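Local coordinates for protein malate dehydrogenase (Pyrococcus horikoshii, PDB 1V9N) that catalyses the reversible NAD-dependent oxidation of (S)-malate to oxaloacetate, a step of the tricarboxylic acid cycle, and works as a homodimer of the LDH2/MDH2 family, at residues I81-S86 with I109-D114; Y102-L107 with G118-R123. All coordinates share one frame; numbering follows the deposited sequence.

How the contacts relate
From the N terminus the chain first runs along strand 79-84, at one outer edge of the mixed sheet within this subunit, and turns into strand 87-91. Helix 97-115 follows, and its C-terminal part comes back to residues 81-86, closing the first loop in contact 1. The chain then enters strand 117-125, which packs against the middle of the same helix and closes the shorter loop of contact 2. Because residues 102-107 precede 109-114, and 118-123 follow them, the two loops cross instead of nesting. Together they tie one helix to two strands of one sheet, and Ser86 O meets Ile119 N at 3.0 Å, probably in a hydrogen bond joining both contacts.

Contact 1: I81-S86 with I109-D114; sequences IREGPS and IKKAKD
Lys111 reaches from the helix to the edge of the sheet and brings its ammonium group to two acceptors at once. Lys111 NZ donates to the backbone oxygen Gly84 O at 2.6 Å. The C=O...N angle of this bond is 155°, with the donor tilted from the carbonyl plane. Lys111 NZ also forms a salt bridge with Glu83 OE2 at 2.9 Å, meeting the carboxylate on its anti side and well out of its plane. The carboxylate comes within range because the Glu83 chain is extended, although its CB is not directed at the helix. The lysine stem is straight as far as CE and bends only at its last torsion (chi4 -66°), which turns NZ in between the two oxygens. Along the way the methylenes pass Pro85 O, which lies 3.4 Å from Lys111 CB.

The helix involved, 97-115, is the connection of a beta-alpha-beta unit between strands 87-91 and 117-125, whereas its partner here is the end of strand 79-84 and the turn leading into antiparallel strand 87-91. Contact 1 therefore fastens the end of the crossover helix to the neighbouring hairpin. Glu83 is exposed whereas Lys111 is buried, so the ion pair joins a surface carboxylate to a largely covered lysine, which also touches Ala88 of strand 87-91. Further out, Ser86 OG hydrogen-bonds Thr115 OG1, and the same threonine hydroxyl is hydrogen-bonded to Lys111 O, linking the turn to the C-terminal end of helix 97-115. Ser86 also packs on Ser86 of the second subunit.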
loop_
_atom_site.group_PDB
_atom_site.type_symbol
_atom_site.label_atom_id
_atom_site.label_comp_id
_atom_site.label_asym_id
_atom_site.label_seq_id
_atom_site.Cartn_x
_atom_site.Cartn_y
_atom_site.Cartn_z
ATOM N N ILE A 81 -5.796 23.303 9.834
ATOM C CA ILE A 81 -6.427 24.033 8.732
ATOM C C ILE A 81 -7.899 23.637 8.576
ATOM O O ILE A 81 -8.775 24.493 8.470
ATOM C CB ILE A 81 -5.706 23.753 7.394
ATOM C CG1 ILE A 81 -4.216 24.067 7.525
ATOM C CG2 ILE A 81 -6.324 24.582 6.284
ATOM C CD1 ILE A 81 -3.912 25.500 7.907
ATOM N N ARG A 82 -8.153 22.334 8.537
ATOM C CA ARG A 82 -9.509 21.797 8.416
ATOM C C ARG A 82 -9.594 20.685 9.447
ATOM O O ARG A 82 -8.589 20.036 9.748
ATOM C CB ARG A 82 -9.765 21.206 7.017
ATOM C CG ARG A 82 -9.804 22.213 5.861
ATOM C CD ARG A 82 -10.916 23.243 6.033
ATOM N NE ARG A 82 -12.245 22.639 6.044
ATOM C CZ ARG A 82 -12.881 22.199 4.961
ATOM N NH1 ARG A 82 -12.314 22.294 3.768
ATOM N NH2 ARG A 82 -14.084 21.656 5.073
ATOM N N GLU A 83 -10.782 20.449 9.987
ATOM C CA GLU A 83 -10.916 19.407 10.987
ATOM C C GLU A 83 -12.334 18.888 11.144
ATOM O O GLU A 83 -13.314 19.584 10.852
ATOM C CB GLU A 83 -10.387 19.919 12.335
ATOM C CG GLU A 83 -10.605 18.969 13.509
ATOM C CD GLU A 83 -9.917 19.438 14.780
ATOM O OE1 GLU A 83 -10.084 20.617 15.157
ATOM O OE2 GLU A 83 -9.208 18.622 15.405
ATOM N N GLY A 84 -12.416 17.641 11.586
ATOM C CA GLY A 84 -13.684 16.986 11.821
ATOM C C GLY A 84 -13.464 16.000 12.956
ATOM O O GLY A 84 -12.333 15.816 13.393
ATOM N N PRO A 85 -14.520 15.351 13.460
ATOM C CA PRO A 85 -14.361 14.392 14.554
ATOM C C PRO A 85 -13.355 13.277 14.245
ATOM O O PRO A 85 -12.687 12.765 15.148
ATOM C CB PRO A 85 -15.780 13.863 14.747
ATOM C CG PRO A 85 -16.624 15.075 14.411
ATOM C CD PRO A 85 -15.946 15.573 13.154
ATOM N N SER A 86 -13.240 12.911 12.971
ATOM C CA SER A 86 -12.326 11.844 12.569
ATOM C C SER A 86 -11.178 12.240 11.640
ATOM O O SER A 86 -10.508 11.369 11.085
ATOM C CB SER A 86 -13.115 10.698 11.923
ATOM O OG SER A 86 -13.929 10.044 12.881
ATOM N N ILE A 109 -4.585 9.480 16.934
ATOM C CA ILE A 109 -4.887 8.485 17.961
ATOM C C ILE A 109 -6.062 8.959 18.822
ATOM O O ILE A 109 -6.956 8.179 19.148
ATOM C CB ILE A 109 -3.637 8.226 18.849
ATOM C CG1 ILE A 109 -2.594 7.443 18.042
ATOM C CG2 ILE A 109 -4.021 7.465 20.125
ATOM C CD1 ILE A 109 -1.214 7.398 18.684
ATOM N N LYS A 110 -6.070 10.243 19.175
ATOM C CA LYS A 110 -7.149 10.800 19.987
ATOM C C LYS A 110 -8.491 10.700 19.264
ATOM O O LYS A 110 -9.498 10.305 19.850
ATOM C CB LYS A 110 -6.860 12.265 20.328
ATOM C CG LYS A 110 -7.902 12.902 21.235
ATOM C CD LYS A 110 -7.505 14.320 21.616
ATOM C CE LYS A 110 -8.421 14.885 22.699
ATOM N NZ LYS A 110 -7.938 16.206 23.207
ATOM N N LYS A 111 -8.506 11.054 17.984
ATOM C CA LYS A 111 -9.734 10.995 17.213
ATOM C C LYS A 111 -10.238 9.559 17.051
ATOM O O LYS A 111 -11.433 9.308 17.146
ATOM C CB LYS A 111 -9.525 11.663 15.851
ATOM C CG LYS A 111 -9.384 13.197 15.944
ATOM C CD LYS A 111 -9.240 13.846 14.575
ATOM C CE LYS A 111 -9.152 15.371 14.683
ATOM N NZ LYS A 111 -10.421 15.989 15.183
ATOM N N ALA A 112 -9.327 8.621 16.816
ATOM C CA ALA A 112 -9.697 7.218 16.657
ATOM C C ALA A 112 -10.297 6.709 17.969
ATOM O O ALA A 112 -11.335 6.040 17.994
ATOM C CB ALA A 112 -8.453 6.389 16.287
ATOM N N LYS A 113 -9.630 7.036 19.066
ATOM C CA LYS A 113 -10.085 6.629 20.383
ATOM C C LYS A 113 -11.530 7.072 20.609
ATOM O O LYS A 113 -12.355 6.307 21.112
ATOM C CB LYS A 113 -9.163 7.244 21.439
ATOM C CG LYS A 113 -9.472 6.883 22.884
ATOM C CD LYS A 113 -8.313 7.303 23.778
ATOM C CE LYS A 113 -7.020 6.633 23.307
ATOM N NZ LYS A 113 -5.791 7.136 23.981
ATOM N N ASP A 114 -11.840 8.299 20.203
ATOM C CA ASP A 114 -13.173 8.858 20.397
ATOM C C ASP A 114 -14.226 8.513 19.357
ATOM O O ASP A 114 -15.419 8.503 19.666
ATOM C CB ASP A 114 -13.082 10.383 20.511
ATOM C CG ASP A 114 -12.089 10.829 21.571
ATOM O OD1 ASP A 114 -11.829 10.036 22.503
ATOM O OD2 ASP A 114 -11.575 11.967 21.478
#

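Contact 2: Y102-L107 with G118-R123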
loop_
_atom_site.group_PDB
_atom_site.type_symbol
_atom_site.label_atom_id
_atom_site.label_comp_id
_atom_site.label_asym_id
_atom_site.label_seq_id
_atom_site.Cartn_x
_atom_site.Cartn_y
_atom_site.Cartn_z
ATOM N N TYR A 102 4.869 13.687 15.299
ATOM C CA TYR A 102 4.505 13.262 16.650
ATOM C C TYR A 102 3.158 13.858 17.063
ATOM O O TYR A 102 2.280 13.152 17.553
ATOM C CB TYR A 102 5.570 13.711 17.653
ATOM C CG TYR A 102 5.300 13.265 19.078
ATOM C CD1 TYR A 102 5.666 11.989 19.510
ATOM C CD2 TYR A 102 4.679 14.116 19.993
ATOM C CE1 TYR A 102 5.427 11.571 20.819
ATOM C CE2 TYR A 102 4.431 13.705 21.310
ATOM C CZ TYR A 102 4.813 12.430 21.709
ATOM O OH TYR A 102 4.605 12.018 23.008
ATOM N N ARG A 103 3.002 15.164 16.866
ATOM C CA ARG A 103 1.759 15.850 17.226
ATOM C C ARG A 103 0.605 15.425 16.330
ATOM O O ARG A 103 -0.538 15.305 16.788
ATOM C CB ARG A 103 1.937 17.375 17.144
ATOM C CG ARG A 103 2.996 17.929 18.087
ATOM C CD ARG A 103 2.644 17.660 19.544
ATOM N NE ARG A 103 3.799 17.849 20.422
ATOM C CZ ARG A 103 3.805 17.582 21.724
ATOM N NH1 ARG A 103 2.712 17.112 22.314
ATOM N NH2 ARG A 103 4.911 17.774 22.436
ATOM N N SER A 104 0.898 15.203 15.052
ATOM C CA SER A 104 -0.126 14.778 14.108
ATOM C C SER A 104 -0.633 13.379 14.458
ATOM O O SER A 104 -1.836 13.123 14.425
ATOM C CB SER A 104 0.422 14.771 12.680
ATOM O OG SER A 104 0.664 16.083 12.216
HETATM N N MSE A 105 0.283 12.474 14.793
HETATM C CA MSE A 105 -0.113 11.112 15.132
HETATM C C MSE A 105 -0.861 11.075 16.464
HETATM O O MSE A 105 -1.798 10.301 16.620
HETATM C CB MSE A 105 1.108 10.182 15.180
HETATM C CG MSE A 105 0.763 8.728 15.499
HETATM SE SE MSE A 105 -0.643 7.972 14.358
HETATM C CE MSE A 105 0.456 7.161 12.993
ATOM N N LYS A 106 -0.441 11.901 17.420
ATOM C CA LYS A 106 -1.120 11.968 18.714
ATOM C C LYS A 106 -2.576 12.384 18.490
ATOM O O LYS A 106 -3.482 11.861 19.129
ATOM C CB LYS A 106 -0.443 12.991 19.638
ATOM C CG LYS A 106 0.808 12.491 20.340
ATOM C CD LYS A 106 0.469 11.385 21.336
ATOM C CE LYS A 106 1.710 10.886 22.068
ATOM N NZ LYS A 106 1.384 9.865 23.112
ATOM N N LEU A 107 -2.796 13.325 17.577
ATOM C CA LEU A 107 -4.151 13.789 17.281
ATOM C C LEU A 107 -4.969 12.697 16.591
ATOM O O LEU A 107 -6.157 12.531 16.872
ATOM C CB LEU A 107 -4.113 15.042 16.399
ATOM C CG LEU A 107 -5.476 15.598 15.974
ATOM C CD1 LEU A 107 -6.260 16.055 17.209
ATOM C CD2 LEU A 107 -5.272 16.762 15.011
ATOM N N GLY A 118 -9.227 7.829 12.825
ATOM C CA GLY A 118 -8.489 9.077 12.890
ATOM C C GLY A 118 -7.534 9.220 11.715
ATOM O O GLY A 118 -6.617 8.417 11.556
ATOM N N ILE A 119 -7.757 10.229 10.882
ATOM C CA ILE A 119 -6.898 10.478 9.727
ATOM C C ILE A 119 -6.369 11.901 9.774
ATOM O O ILE A 119 -7.129 12.865 9.677
ATOM C CB ILE A 119 -7.658 10.260 8.392
ATOM C CG1 ILE A 119 -7.968 8.771 8.218
ATOM C CG2 ILE A 119 -6.831 10.787 7.212
ATOM C CD1 ILE A 119 -8.806 8.445 6.990
ATOM N N VAL A 120 -5.062 12.033 9.950
ATOM C CA VAL A 120 -4.460 13.353 10.001
ATOM C C VAL A 120 -3.428 13.449 8.894
ATOM O O VAL A 120 -2.591 12.561 8.726
ATOM C CB VAL A 120 -3.788 13.632 11.368
ATOM C CG1 VAL A 120 -3.117 15.001 11.349
ATOM C CG2 VAL A 120 -4.832 13.589 12.486
ATOM N N ILE A 121 -3.515 14.521 8.121
ATOM C CA ILE A 121 -2.583 14.747 7.036
ATOM C C ILE A 121 -1.872 16.068 7.286
ATOM O O ILE A 121 -2.480 17.041 7.740
ATOM C CB ILE A 121 -3.325 14.757 5.695
ATOM C CG1 ILE A 121 -3.992 13.387 5.499
ATOM C CG2 ILE A 121 -2.365 15.052 4.561
ATOM C CD1 ILE A 121 -4.852 13.277 4.286
ATOM N N ALA A 122 -0.578 16.100 6.999
ATOM C CA ALA A 122 0.196 17.304 7.237
ATOM C C ALA A 122 0.996 17.754 6.027
ATOM O O ALA A 122 1.492 16.939 5.256
ATOM C CB ALA A 122 1.137 17.083 8.432
ATOM N N ARG A 123 1.090 19.067 5.854
ATOM C CA ARG A 123 1.872 19.641 4.768
ATOM C C ARG A 123 2.819 20.620 5.436
ATOM O O ARG A 123 2.728 20.855 6.646
ATOM C CB ARG A 123 0.981 20.396 3.778
ATOM C CG ARG A 123 0.387 21.676 4.351
ATOM C CD ARG A 123 -0.525 22.357 3.351
ATOM N NE ARG A 123 -1.070 23.607 3.881
ATOM C CZ ARG A 123 -2.283 24.065 3.589
ATOM N NH1 ARG A 123 -3.069 23.372 2.778
ATOM N NH2 ARG A 123 -2.705 25.217 4.096
#
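Val120 directs its branched side chain toward the helix, where Ser104 receives most of it. Val120 CG1 lies 3.8 Å from Ser104 CB, and Val120 CG2 approaches the backbone oxygen Ser104 O at 3.6 Å. With CG1 anti to the backbone N (chi1 177°), both methyls come to face the helix, and Val120 CG2 also reaches Leu107 CG at 4.1 Å, the two side chains crossing at about a right angle. Ser104 OG meets the next inward-facing strand residue, Ala122, at its CB. An alanine in place of Val120 would probably open a gap beside Ser104 and Leu107, since both methyls that fill it would be gone.

Segments 102-107 and 118-123 run nearly antiparallel, at 159°, with axes 7.9 Å apart at closest approach, as expected in a beta-alpha-beta crossover where strand 87-91 leads into helix 97-115 and strand 117-125 follows. Ile90 of the adjacent parallel strand 87-91 touches both Val120 and Ala122. The hydroxyl of Ser104 bonds to Val100 O one helical turn back, so it faces the sheet with its polarity already engaged, and the two segments are held together here through van der Waals contact alone.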